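PDB 1BYF: protein (polyandrocarpa lectin) from Polyandrocarpa misakiensis, which binds galactose in a calcium-dependent manner as a homodimeric C-type lectin and has a role in defence against microorganisms. Local coordinates for residues 41-46 with 97-102. Residues are numbered along the deposited sequence; the frame is centred on the assembly and turned at random.
Sequences AILAFT and VQIWSK. With ACT (acetate ion), chain F.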
# COMPACT_ATOMS: atom_id res chain seq x y z
N ALA A 41 -0.24 4.85 8.12
CA ALA A 41 -1.00 4.29 7.01
C ALA A 41 -0.48 2.89 6.70
O ALA A 41 -1.23 1.94 6.49
CB ALA A 41 -0.89 5.14 5.76
N ILE A 42 0.85 2.78 6.66
CA ILE A 42 1.52 1.52 6.39
C ILE A 42 1.11 0.49 7.45
O ILE A 42 0.72 -0.63 7.09
CB ILE A 42 3.05 1.68 6.33
CG1 ILE A 42 3.48 2.37 5.02
CG2 ILE A 42 3.78 0.34 6.46
CD1 ILE A 42 4.91 2.88 5.02
N LEU A 43 1.17 0.86 8.72
CA LEU A 43 0.81 -0.06 9.79
C LEU A 43 -0.68 -0.37 9.80
O LEU A 43 -1.05 -1.46 10.24
CB LEU A 43 1.29 0.42 11.16
CG LEU A 43 2.81 0.33 11.41
CD1 LEU A 43 3.16 0.91 12.77
CD2 LEU A 43 3.29 -1.11 11.31
N ALA A 44 -1.53 0.54 9.31
CA ALA A 44 -2.96 0.25 9.26
C ALA A 44 -3.22 -0.87 8.26
O ALA A 44 -4.07 -1.74 8.47
CB ALA A 44 -3.76 1.49 8.89
N PHE A 45 -2.45 -0.89 7.17
CA PHE A 45 -2.58 -1.92 6.15
C PHE A 45 -2.11 -3.27 6.69
O PHE A 45 -2.78 -4.29 6.57
CB PHE A 45 -1.78 -1.55 4.90
CG PHE A 45 -1.88 -2.44 3.70
CD1 PHE A 45 -1.17 -3.63 3.63
CD2 PHE A 45 -2.66 -2.09 2.62
CE1 PHE A 45 -1.24 -4.44 2.50
CE2 PHE A 45 -2.74 -2.89 1.49
CZ PHE A 45 -2.03 -4.07 1.43
N THR A 46 -0.90 -3.28 7.26
CA THR A 46 -0.35 -4.53 7.78
C THR A 46 -1.16 -5.07 8.95
O THR A 46 -1.22 -6.29 9.13
CB THR A 46 1.14 -4.41 8.16
OG1 THR A 46 1.26 -3.50 9.25
CG2 THR A 46 1.93 -3.90 6.96
N VAL A 97 15.28 -6.44 10.29
CA VAL A 97 14.08 -5.96 10.96
C VAL A 97 12.82 -6.21 10.14
O VAL A 97 12.78 -6.03 8.92
CB VAL A 97 14.19 -4.47 11.33
CG1 VAL A 97 12.98 -3.99 12.13
CG2 VAL A 97 15.46 -4.21 12.13
N GLN A 98 11.79 -6.64 10.84
CA GLN A 98 10.50 -6.90 10.24
C GLN A 98 9.40 -6.20 11.05
O GLN A 98 9.59 -5.77 12.18
CB GLN A 98 10.13 -8.39 10.27
CG GLN A 98 10.09 -8.91 11.72
CD GLN A 98 9.27 -10.16 11.89
OE1 GLN A 98 8.61 -10.63 10.96
NE2 GLN A 98 9.27 -10.73 13.09
N ILE A 99 8.23 -6.18 10.42
CA ILE A 99 7.01 -5.76 11.10
C ILE A 99 6.45 -7.13 11.53
O ILE A 99 6.07 -7.91 10.67
CB ILE A 99 6.00 -5.02 10.22
CG1 ILE A 99 6.48 -3.60 9.91
CG2 ILE A 99 4.65 -4.97 10.93
CD1 ILE A 99 5.75 -2.92 8.78
N TRP A 100 6.53 -7.40 12.82
CA TRP A 100 6.10 -8.68 13.39
C TRP A 100 4.60 -8.74 13.63
O TRP A 100 4.06 -7.89 14.34
CB TRP A 100 6.87 -8.86 14.70
CG TRP A 100 6.69 -10.15 15.42
CD1 TRP A 100 6.21 -11.33 14.93
CD2 TRP A 100 7.05 -10.40 16.79
NE1 TRP A 100 6.22 -12.29 15.91
CE2 TRP A 100 6.74 -11.75 17.06
CE3 TRP A 100 7.59 -9.61 17.80
CZ2 TRP A 100 6.95 -12.33 18.31
CZ3 TRP A 100 7.80 -10.20 19.05
CH2 TRP A 100 7.49 -11.54 19.29
N SER A 101 3.94 -9.76 13.08
CA SER A 101 2.50 -9.88 13.18
C SER A 101 1.98 -9.95 14.61
O SER A 101 0.83 -9.56 14.86
CB SER A 101 1.97 -11.07 12.37
OG SER A 101 2.45 -12.29 12.92
N LYS A 102 2.78 -10.42 15.56
CA LYS A 102 2.32 -10.50 16.94
C LYS A 102 1.86 -9.16 17.49
O LYS A 102 0.84 -9.08 18.18
CB LYS A 102 3.42 -11.08 17.85
CG LYS A 102 2.95 -11.21 19.31
CD LYS A 102 3.93 -12.07 20.11
CE LYS A 102 3.56 -12.10 21.58
NZ LYS A 102 4.41 -13.06 22.33
C ACT F . 8.29 -14.28 14.24
O ACT F . 8.16 -13.68 13.16
OXT ACT F . 7.68 -15.36 14.45
CH3 ACT F . 9.53 -13.99 15.10
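Ile99 carries a small, buried hydrophobic contact in which strand 96-100 rests on helix 36-49, touching Ile42, Leu43 and Thr46. The axes of the two short segments come no closer than 10.7 Å, at 59° to each other, so side chains have to bridge the gap. A beta-branched isoleucine suits this, since it offers two arms from one strand position. With CG1 anti to the carbonyl carbon (chi1 -73°) and chi2 extended, Ile99 CD1 is carried to 4.0 Å from Leu43 CD2. Ile42 CG2 lies more loosely against Ile99 CD1, at 4.5 Å. The shorter arm, Ile99 CG2, lies 4.1 Å from the same Leu43 CD2, so one leucine methyl touches both branches. Leucine branches one carbon further out, at CG, so its methyl can reach the strand although the bond to CB does not point at it.

Thr46 crosses Ile99 at about a right angle and brings OG1 to 4.1 Å from Ile99 CG2. Thr46 OG1 donates to Leu43 O at 3.2 Å, from above the carbonyl plane, and is also hydrogen-bonded to Asn104 ND2, so a buried hydroxyl beside a methyl keeps polar partners. Val55 and Leu106, on the two neighbouring strands, also pack on Ile99. Helix 36-49, the second helix, thus packs against the strand preceding 105-109, which carries the calcium ligands Asp107 and Asp108; this helix-against-sheet core belongs to the C-type lectin fold.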